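Local coordinates for structural polyprotein, VP2 (Israeli acute paralysis virus, PDB 5CDD) that probably serves as a structural protein of the viral capsid, a jelly-roll subunit that takes part in building pentamers of the shell, at residues Q7-P12 with Q63-F68; R34-L37 with S42-Y45; T54-G59 with E143-V148; G121-F126 with F160-V165. One frame throughout, in Å; residues are numbered along the deposited sequence.

Contact 1. Residues Q7-P12 with Q63-F68; sequences QFLQRP and QKLANF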
# COMPACT_ATOMS: atom_id res chain seq x y z
N GLN C 7 -51.71 31.40 -19.12
CA GLN C 7 -52.22 32.40 -18.19
C GLN C 7 -53.71 32.18 -17.96
O GLN C 7 -54.20 32.32 -16.84
CB GLN C 7 -52.00 33.81 -18.75
CG GLN C 7 -50.59 34.34 -18.57
CD GLN C 7 -50.14 34.31 -17.13
OE1 GLN C 7 -49.67 33.29 -16.63
NE2 GLN C 7 -50.30 35.44 -16.43
N PHE C 8 -54.41 31.82 -19.03
CA PHE C 8 -55.85 31.58 -18.97
C PHE C 8 -56.15 30.32 -18.16
O PHE C 8 -57.19 30.23 -17.50
CB PHE C 8 -56.41 31.44 -20.39
CG PHE C 8 -57.89 31.21 -20.45
CD1 PHE C 8 -58.42 29.92 -20.31
CD2 PHE C 8 -58.77 32.27 -20.65
CE1 PHE C 8 -59.79 29.71 -20.36
CE2 PHE C 8 -60.14 32.06 -20.71
CZ PHE C 8 -60.65 30.78 -20.56
N LEU C 9 -55.25 29.35 -18.21
CA LEU C 9 -55.43 28.10 -17.48
C LEU C 9 -55.19 28.30 -15.99
O LEU C 9 -55.58 27.46 -15.18
CB LEU C 9 -54.48 27.03 -18.02
CG LEU C 9 -54.69 26.62 -19.48
CD1 LEU C 9 -53.65 25.57 -19.86
CD2 LEU C 9 -56.09 26.07 -19.67
N GLN C 10 -54.54 29.40 -15.63
CA GLN C 10 -54.26 29.69 -14.23
C GLN C 10 -55.36 30.54 -13.61
O GLN C 10 -55.27 30.91 -12.43
CB GLN C 10 -52.92 30.40 -14.09
CG GLN C 10 -51.76 29.64 -14.72
CD GLN C 10 -50.42 30.24 -14.35
OE1 GLN C 10 -50.18 31.43 -14.54
NE2 GLN C 10 -49.53 29.40 -13.83
N ARG C 11 -56.38 30.86 -14.40
CA ARG C 11 -57.50 31.66 -13.92
C ARG C 11 -58.42 30.81 -13.06
O ARG C 11 -58.93 29.78 -13.52
CB ARG C 11 -58.29 32.23 -15.09
CG ARG C 11 -57.56 33.25 -15.92
CD ARG C 11 -58.46 33.74 -17.04
NE ARG C 11 -57.85 34.82 -17.81
CZ ARG C 11 -58.45 35.44 -18.82
NH1 ARG C 11 -59.68 35.08 -19.18
NH2 ARG C 11 -57.83 36.42 -19.46
N PRO C 12 -58.65 31.22 -11.80
CA PRO C 12 -59.53 30.47 -10.91
C PRO C 12 -60.96 30.43 -11.46
O PRO C 12 -61.44 31.43 -11.99
CB PRO C 12 -59.45 31.25 -9.60
CG PRO C 12 -58.08 31.84 -9.64
CD PRO C 12 -57.98 32.31 -11.07
N GLN C 63 -61.23 24.42 -24.33
CA GLN C 63 -61.23 25.01 -25.66
C GLN C 63 -60.03 25.90 -25.86
O GLN C 63 -59.73 26.32 -26.97
CB GLN C 63 -62.49 25.83 -25.90
CG GLN C 63 -63.75 25.01 -25.79
CD GLN C 63 -64.32 25.00 -24.38
OE1 GLN C 63 -63.60 24.89 -23.39
NE2 GLN C 63 -65.64 25.11 -24.29
N LYS C 64 -59.34 26.19 -24.76
CA LYS C 64 -58.16 27.03 -24.82
C LYS C 64 -56.97 26.23 -25.31
O LYS C 64 -56.21 26.69 -26.15
CB LYS C 64 -57.87 27.62 -23.44
CG LYS C 64 -57.32 29.02 -23.51
CD LYS C 64 -58.41 29.98 -23.94
CE LYS C 64 -57.85 31.34 -24.32
NZ LYS C 64 -58.87 32.23 -24.92
N LEU C 65 -56.80 25.02 -24.79
CA LEU C 65 -55.69 24.19 -25.19
C LEU C 65 -56.06 23.17 -26.26
O LEU C 65 -55.52 22.07 -26.30
CB LEU C 65 -55.09 23.49 -23.97
CG LEU C 65 -56.10 22.97 -22.94
CD1 LEU C 65 -56.79 21.73 -23.46
CD2 LEU C 65 -55.38 22.65 -21.65
N ALA C 66 -57.01 23.54 -27.12
CA ALA C 66 -57.42 22.67 -28.20
C ALA C 66 -56.28 22.57 -29.21
O ALA C 66 -55.53 23.53 -29.40
CB ALA C 66 -58.64 23.23 -28.87
N ASN C 67 -56.15 21.41 -29.84
CA ASN C 67 -55.10 21.17 -30.83
C ASN C 67 -53.74 20.98 -30.17
O ASN C 67 -52.71 21.05 -30.84
CB ASN C 67 -55.05 22.31 -31.84
CG ASN C 67 -56.29 22.37 -32.70
OD1 ASN C 67 -56.60 21.44 -33.44
ND2 ASN C 67 -57.02 23.48 -32.61
N PHE C 68 -53.75 20.74 -28.86
CA PHE C 68 -52.53 20.48 -28.11
C PHE C 68 -52.60 19.02 -27.66
O PHE C 68 -53.68 18.52 -27.36
CB PHE C 68 -52.43 21.41 -26.90
CG PHE C 68 -51.66 22.66 -27.18
CD1 PHE C 68 -50.31 22.61 -27.51
CD2 PHE C 68 -52.28 23.91 -27.10
CE1 PHE C 68 -49.59 23.77 -27.77
CE2 PHE C 68 -51.57 25.07 -27.36
CZ PHE C 68 -50.22 25.01 -27.69
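Lys-64 lies across the aromatic ring of Phe-8, and together they bury most of the surface in this contact, where the N-terminal helix 2-9 of a viral jelly-roll subunit meets the loop leading into strand 68-81. The lysine chain bends at chi2 (71°), which carries its methylenes over one face of the ring, the two side chains crossing at about a right angle. CD of Lys-64 sits over the centre, 3.7 Å from the ring centroid of Phe-8 and 13° off the normal, a clear CH-pi contact. Further out, NZ of Lys-64 stands 4.6 Å from the same centroid, still over the face, so a cation-pi interaction joins the apolar one. Phe-8 can offer this face because its CG is anti to the backbone N (chi1 -179°).

Next along the chain, the buried Leu-9 touches Ile-188 of strand 188-193 with its side chain. Its carbonyl oxygen, like that of Phe-8, receives a weak hydrogen bond from Lys-61, while Arg-11 O accepts a firmer one from the same amine. Leu-65, which begins a type II turn ending at Phe-68, meets Leu-9 roughly perpendicularly through one methyl: CD2 of Leu-65 lies 3.8 Å from CD1 and 4.0 Å from CD2 of Leu-9.

Contact 2. Residues R34-L37 with S42-Y45; sequences RYVL and SQKY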
# COMPACT_ATOMS: atom_id res chain seq x y z
N ARG C 34 -65.60 5.33 11.74
CA ARG C 34 -64.43 4.88 12.48
C ARG C 34 -63.77 3.67 11.83
O ARG C 34 -62.55 3.52 11.87
CB ARG C 34 -64.84 4.56 13.92
CG ARG C 34 -63.67 4.37 14.87
CD ARG C 34 -64.14 4.13 16.30
NE ARG C 34 -63.02 3.97 17.22
CZ ARG C 34 -63.15 3.73 18.52
NH1 ARG C 34 -64.36 3.63 19.07
NH2 ARG C 34 -62.07 3.60 19.29
N TYR C 35 -64.58 2.81 11.22
CA TYR C 35 -64.08 1.60 10.56
C TYR C 35 -64.75 1.37 9.20
O TYR C 35 -65.67 2.08 8.82
CB TYR C 35 -64.35 0.37 11.44
CG TYR C 35 -63.63 0.37 12.77
CD1 TYR C 35 -62.30 -0.03 12.87
CD2 TYR C 35 -64.28 0.76 13.94
CE1 TYR C 35 -61.63 -0.04 14.09
CE2 TYR C 35 -63.63 0.76 15.17
CZ TYR C 35 -62.31 0.36 15.24
OH TYR C 35 -61.66 0.36 16.45
N VAL C 36 -64.26 0.36 8.49
CA VAL C 36 -64.79 -0.04 7.18
C VAL C 36 -64.59 -1.55 7.08
O VAL C 36 -63.58 -2.01 6.57
CB VAL C 36 -64.06 0.65 6.01
CG1 VAL C 36 -64.60 0.14 4.68
CG2 VAL C 36 -64.24 2.16 6.09
N LEU C 37 -65.57 -2.30 7.57
CA LEU C 37 -65.51 -3.75 7.57
C LEU C 37 -65.79 -4.41 6.22
O LEU C 37 -65.36 -5.54 5.99
CB LEU C 37 -66.47 -4.31 8.63
CG LEU C 37 -66.01 -4.24 10.09
CD1 LEU C 37 -65.49 -2.86 10.43
CD2 LEU C 37 -67.16 -4.62 10.99
N SER C 42 -68.45 1.64 2.36
CA SER C 42 -67.33 2.51 2.04
C SER C 42 -67.48 3.83 2.78
O SER C 42 -68.50 4.09 3.42
CB SER C 42 -67.28 2.77 0.54
OG SER C 42 -67.21 1.56 -0.18
N GLN C 43 -66.46 4.67 2.67
CA GLN C 43 -66.47 5.98 3.31
C GLN C 43 -67.32 6.93 2.47
O GLN C 43 -67.19 6.98 1.25
CB GLN C 43 -65.03 6.49 3.40
CG GLN C 43 -64.72 7.34 4.63
CD GLN C 43 -64.87 6.57 5.93
OE1 GLN C 43 -65.98 6.33 6.39
NE2 GLN C 43 -63.75 6.18 6.51
N LYS C 44 -68.20 7.68 3.13
CA LYS C 44 -69.07 8.63 2.44
C LYS C 44 -68.43 10.02 2.39
O LYS C 44 -67.85 10.48 3.38
CB LYS C 44 -70.43 8.72 3.13
CG LYS C 44 -71.25 7.44 3.10
CD LYS C 44 -71.70 7.09 1.69
CE LYS C 44 -72.47 5.78 1.65
NZ LYS C 44 -71.64 4.62 2.08
N TYR C 45 -68.54 10.68 1.25
CA TYR C 45 -67.98 12.01 1.07
C TYR C 45 -69.05 13.02 0.66
O TYR C 45 -70.08 12.66 0.08
CB TYR C 45 -66.88 11.99 0.02
CG TYR C 45 -67.29 11.32 -1.27
CD1 TYR C 45 -67.17 9.94 -1.42
CD2 TYR C 45 -67.81 12.05 -2.33
CE1 TYR C 45 -67.57 9.30 -2.59
CE2 TYR C 45 -68.21 11.43 -3.51
CZ TYR C 45 -68.09 10.06 -3.63
OH TYR C 45 -68.48 9.44 -4.79
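Val-36 holds CG1 anti to its backbone N (chi1 177°) and CG2 anti to its carbonyl carbon, while Gln-43 folds back at chi2 (63°) to bring its amide towards that second methyl. The two residues sit in the long excursion between strands 13-18 and 47-51 of the jelly roll, where the chain reverses within a few residues. No hydrogen bond spans the segments. Each branch of Val-36 instead has its own neighbour: CG1 comes within 4.5 Å of CA of Ser-42, so that one methyl rests against main chain, and CG2 faces the amide of Gln-43, the side chains meeting at a slant.

The polar groups beside the valine are held by other parts of the chain. OE1 of Gln-43 accepts a hydrogen bond from the backbone N of Ser-33, which ties down the buried amide, and OG of Ser-42 is hydrogen-bonded to Gln-39 O and Gln-110 NE2. Val-36 also packs on Pro-285 of a neighbouring subunit and on Gln-198 of another, so this part of the loop belongs to a subunit interface. Lys-44 curls back to make a weak hydrogen bond from NZ to Ser-42 O. The nearest side-chain approach across the two segments is that of NE2 of Gln-43 to CG2 of Val-36, 4.1 Å.

Contact 3. Residues T54-G59 with E143-V148; sequences TVLKAG and EAYDLV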
# COMPACT_ATOMS: atom_id res chain seq x y z
N THR C 54 -61.71 17.60 -14.47
CA THR C 54 -62.74 18.45 -13.87
C THR C 54 -62.47 19.93 -14.05
O THR C 54 -63.37 20.71 -14.36
CB THR C 54 -62.89 18.17 -12.36
OG1 THR C 54 -63.40 16.84 -12.16
CG2 THR C 54 -63.84 19.16 -11.72
N VAL C 55 -61.22 20.33 -13.85
CA VAL C 55 -60.85 21.74 -13.99
C VAL C 55 -60.65 22.11 -15.46
O VAL C 55 -60.87 23.25 -15.86
CB VAL C 55 -59.57 22.06 -13.18
CG1 VAL C 55 -58.41 21.25 -13.71
CG2 VAL C 55 -59.26 23.54 -13.25
N LEU C 56 -60.23 21.14 -16.27
CA LEU C 56 -60.04 21.42 -17.69
C LEU C 56 -61.41 21.64 -18.35
O LEU C 56 -61.48 22.10 -19.49
CB LEU C 56 -59.29 20.28 -18.39
CG LEU C 56 -57.82 19.99 -18.06
CD1 LEU C 56 -57.37 18.78 -18.87
CD2 LEU C 56 -56.94 21.20 -18.38
N LYS C 57 -62.49 21.29 -17.66
CA LYS C 57 -63.83 21.49 -18.23
C LYS C 57 -64.50 22.80 -17.82
O LYS C 57 -65.43 23.24 -18.49
CB LYS C 57 -64.76 20.30 -17.88
CG LYS C 57 -64.67 19.13 -18.88
CD LYS C 57 -65.98 18.34 -19.03
CE LYS C 57 -66.20 17.34 -17.91
NZ LYS C 57 -65.28 16.17 -17.98
N ALA C 58 -64.04 23.44 -16.75
CA ALA C 58 -64.65 24.69 -16.33
C ALA C 58 -63.97 25.92 -16.92
O ALA C 58 -62.88 25.83 -17.48
CB ALA C 58 -64.65 24.79 -14.82
N GLY C 59 -64.63 27.07 -16.80
CA GLY C 59 -64.06 28.31 -17.31
C GLY C 59 -63.68 28.28 -18.78
O GLY C 59 -63.01 29.19 -19.26
N GLU C 143 -45.14 10.89 -18.22
CA GLU C 143 -44.42 12.13 -18.45
C GLU C 143 -45.36 13.31 -18.70
O GLU C 143 -44.98 14.47 -18.51
CB GLU C 143 -43.46 11.97 -19.63
CG GLU C 143 -42.42 10.87 -19.45
CD GLU C 143 -41.67 10.98 -18.14
OE1 GLU C 143 -42.19 10.51 -17.10
OE2 GLU C 143 -40.55 11.53 -18.13
N ALA C 144 -46.59 13.01 -19.12
CA ALA C 144 -47.57 14.05 -19.38
C ALA C 144 -48.98 13.48 -19.52
O ALA C 144 -49.17 12.27 -19.68
CB ALA C 144 -47.20 14.81 -20.65
N TYR C 145 -49.97 14.37 -19.44
CA TYR C 145 -51.37 14.00 -19.55
C TYR C 145 -51.82 14.15 -21.00
O TYR C 145 -51.61 15.18 -21.62
CB TYR C 145 -52.20 14.93 -18.65
CG TYR C 145 -53.70 14.71 -18.70
CD1 TYR C 145 -54.27 13.53 -18.22
CD2 TYR C 145 -54.55 15.69 -19.21
CE1 TYR C 145 -55.65 13.33 -18.25
CE2 TYR C 145 -55.93 15.50 -19.25
CZ TYR C 145 -56.47 14.32 -18.77
OH TYR C 145 -57.83 14.14 -18.81
N ASP C 146 -52.44 13.10 -21.54
CA ASP C 146 -52.92 13.13 -22.92
C ASP C 146 -54.22 13.92 -22.99
O ASP C 146 -55.26 13.45 -22.52
CB ASP C 146 -53.15 11.71 -23.43
CG ASP C 146 -53.32 11.66 -24.94
OD1 ASP C 146 -54.19 12.39 -25.47
OD2 ASP C 146 -52.59 10.88 -25.59
N LEU C 147 -54.17 15.11 -23.57
CA LEU C 147 -55.34 15.97 -23.68
C LEU C 147 -56.39 15.43 -24.65
O LEU C 147 -57.59 15.60 -24.43
CB LEU C 147 -54.92 17.38 -24.12
CG LEU C 147 -53.99 18.15 -23.17
CD1 LEU C 147 -53.50 19.41 -23.87
CD2 LEU C 147 -54.71 18.50 -21.88
N VAL C 148 -55.95 14.78 -25.72
CA VAL C 148 -56.88 14.26 -26.71
C VAL C 148 -57.62 13.00 -26.24
O VAL C 148 -58.80 12.84 -26.51
CB VAL C 148 -56.16 13.95 -28.04
CG1 VAL C 148 -57.15 13.50 -29.08
CG2 VAL C 148 -55.46 15.19 -28.54
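Leu-56 and Tyr-145 point at each other from facing segments and slide past one another in opposite directions, with one methyl making the contact. CD1 of Leu-56 approaches the ring obliquely, 3.6 Å from CE2 of Tyr-145 and 4.2 Å from CD2 of the same ring. Tyr-145 reaches this position with CG anti to its backbone N (chi1 177°), which sends the ring out towards the leucine. Leu-147, two residues on, comes from another direction: its side chain stands at about a right angle to that of Leu-56, and its CD2 is 4.0 Å from CD1 of Leu-56. The same methyl, CD1, therefore serves both partners, the tyrosine ring and the leucine branch.

In the jelly-roll sandwich, this is where the short, weakly bonded helix 53-57, which follows strand 47-51 of one sheet, packs against the other sheet. Tyr-145 lies near the end of strand 131-146 and pairs by backbone with Leu-71. Leu-71 and Leu-185 extend the apolar surroundings of Leu-56. Between the two contacting residues, Asp-146 makes a salt bridge through OD2 with Lys-69, and its OD1 accepts a hydrogen bond from the backbone N of Thr-149.

Contact 4. Residues G121-F126 with F160-V165; sequences GVELDF and FPITPV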
# COMPACT_ATOMS: atom_id res chain seq x y z
N GLY C 121 -53.88 16.29 2.98
CA GLY C 121 -55.05 17.14 2.99
C GLY C 121 -54.96 18.33 3.92
O GLY C 121 -53.93 18.58 4.54
N VAL C 122 -56.07 19.06 4.01
CA VAL C 122 -56.14 20.24 4.86
C VAL C 122 -57.49 20.27 5.58
O VAL C 122 -58.51 19.82 5.04
CB VAL C 122 -55.96 21.53 4.02
CG1 VAL C 122 -57.02 21.59 2.93
CG2 VAL C 122 -56.03 22.75 4.91
N GLU C 123 -57.49 20.78 6.81
CA GLU C 123 -58.70 20.88 7.62
C GLU C 123 -59.49 22.15 7.33
O GLU C 123 -58.94 23.13 6.83
CB GLU C 123 -58.36 20.86 9.11
CG GLU C 123 -57.91 19.52 9.66
CD GLU C 123 -57.51 19.61 11.12
OE1 GLU C 123 -56.48 20.24 11.42
OE2 GLU C 123 -58.24 19.06 11.97
N LEU C 124 -60.78 22.12 7.65
CA LEU C 124 -61.65 23.26 7.43
C LEU C 124 -62.65 23.38 8.57
O LEU C 124 -63.56 22.56 8.70
CB LEU C 124 -62.40 23.08 6.10
CG LEU C 124 -63.42 24.16 5.73
CD1 LEU C 124 -62.73 25.51 5.58
CD2 LEU C 124 -64.12 23.77 4.44
N ASP C 125 -62.47 24.40 9.41
CA ASP C 125 -63.37 24.63 10.54
C ASP C 125 -64.31 25.77 10.17
O ASP C 125 -63.85 26.85 9.80
CB ASP C 125 -62.57 24.99 11.80
CG ASP C 125 -63.43 25.00 13.05
OD1 ASP C 125 -64.45 25.72 13.08
OD2 ASP C 125 -63.08 24.29 14.02
N PHE C 126 -65.61 25.53 10.28
CA PHE C 126 -66.61 26.54 9.94
C PHE C 126 -66.52 27.85 10.71
O PHE C 126 -66.81 28.92 10.16
CB PHE C 126 -68.02 25.97 10.09
CG PHE C 126 -68.30 24.80 9.18
CD1 PHE C 126 -67.79 24.77 7.89
CD2 PHE C 126 -69.11 23.76 9.61
CE1 PHE C 126 -68.07 23.70 7.04
CE2 PHE C 126 -69.40 22.68 8.77
CZ PHE C 126 -68.88 22.66 7.48
N PHE C 160 -64.38 15.26 2.97
CA PHE C 160 -64.98 14.45 4.03
C PHE C 160 -65.34 15.23 5.28
O PHE C 160 -64.67 16.20 5.64
CB PHE C 160 -64.01 13.33 4.44
CG PHE C 160 -63.66 12.38 3.34
CD1 PHE C 160 -64.58 11.45 2.88
CD2 PHE C 160 -62.38 12.39 2.78
CE1 PHE C 160 -64.23 10.53 1.89
CE2 PHE C 160 -62.02 11.49 1.79
CZ PHE C 160 -62.95 10.55 1.34
N PRO C 161 -66.43 14.83 5.96
CA PRO C 161 -66.86 15.50 7.19
C PRO C 161 -66.22 14.76 8.37
O PRO C 161 -66.56 13.61 8.64
CB PRO C 161 -68.39 15.31 7.17
CG PRO C 161 -68.71 14.92 5.75
CD PRO C 161 -67.54 14.06 5.38
N ILE C 162 -65.29 15.41 9.07
CA ILE C 162 -64.65 14.77 10.21
C ILE C 162 -65.65 14.60 11.34
O ILE C 162 -65.78 13.52 11.91
CB ILE C 162 -63.45 15.60 10.72
CG1 ILE C 162 -62.37 15.67 9.64
CG2 ILE C 162 -62.89 14.98 11.99
CD1 ILE C 162 -61.17 16.52 10.03
N THR C 163 -66.34 15.69 11.67
CA THR C 163 -67.34 15.68 12.73
C THR C 163 -68.70 16.02 12.12
O THR C 163 -68.77 16.57 11.02
CB THR C 163 -67.04 16.75 13.79
OG1 THR C 163 -67.20 18.06 13.22
CG2 THR C 163 -65.63 16.60 14.32
N PRO C 164 -69.79 15.68 12.82
CA PRO C 164 -71.13 15.98 12.31
C PRO C 164 -71.36 17.49 12.33
O PRO C 164 -70.82 18.18 13.19
CB PRO C 164 -72.03 15.23 13.27
CG PRO C 164 -71.28 15.34 14.57
CD PRO C 164 -69.87 15.03 14.14
N VAL C 165 -72.15 18.00 11.39
CA VAL C 165 -72.43 19.43 11.36
C VAL C 165 -73.36 19.78 12.52
O VAL C 165 -74.53 19.38 12.53
CB VAL C 165 -73.09 19.84 10.03
CG1 VAL C 165 -73.25 21.35 9.98
CG2 VAL C 165 -72.26 19.35 8.86
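Phe-126 and Val-165 supply the apolar half of this contact. CE2 of Phe-126 lies 4.2 Å from CG1 of Val-165, the methyl approaching the ring obliquely. With CG1 anti to its backbone N (chi1 -175°), the valine meets the phenylalanine through that one branch, while Leu-81 and Met-91 pack against the same aromatic side chain.

The second meeting is mixed in character. Ile-162 stretches its CG1-CD1 arm out straight (chi2 178°), and CD1 comes to 4.3 Å from OE2 of Glu-123, a methyl resting beside a carboxylate. The acid is held by other partners: OE1 forms a salt bridge with Arg-140 of a neighbouring subunit, and OE2 has a long, weak ion pair with Arg-90. Ile-162 in turn packs on Val-259 of that neighbouring subunit.

Backbone pairing explains the spacing. No hydrogen bond crosses between 121-126 and 160-165, because strand 90-97 lies between their strands in the four-stranded antiparallel sheet of the jelly roll. Leu-124 pairs with Met-91 on one flank, and Phe-160 with Tyr-92 on the other. Strands 121-125 and 155-161 are both antiparallel to 90-97 and so run the same way; the touching parts, 123-126 and 162-165, the latter already past its strand, lie within 8° of each other, with CA of Glu-123 and CA of Ile-162 8.9 Å apart.

In chemical terms, side chains reach past an intervening strand through loose van der Waals touches, one apolar and one between methyl and carboxylate, whereas buried Glu-123 is probably compensated chiefly by Arg-140 of the neighbouring subunit, with Arg-90 at longer range, which would be expected to favour its ionised form.

From the N terminus, helix 2-9 leads into contact 1, which closes a loop when 63-68 returns to it. Contact 2 is nested within that loop, as a short loop closed between 34-37 and 42-45. Contact 3 opens at 54-59, before contact 1 has closed, and ends at 143-148, so the two cross; they also touch, on the same side of the chain's centre. Contact 4 opens at 121-126 inside contact 3 and closes beyond it at 160-165, crossing it in turn. Contacts 1 and 3 bind helices 2-9 and 53-57 to the five-stranded sheet and its loops. Contact 4 belongs to the four-stranded sheet, where Phe-160 meets contact 2; the centres of contacts 1 and 2 are about 37 Å apart.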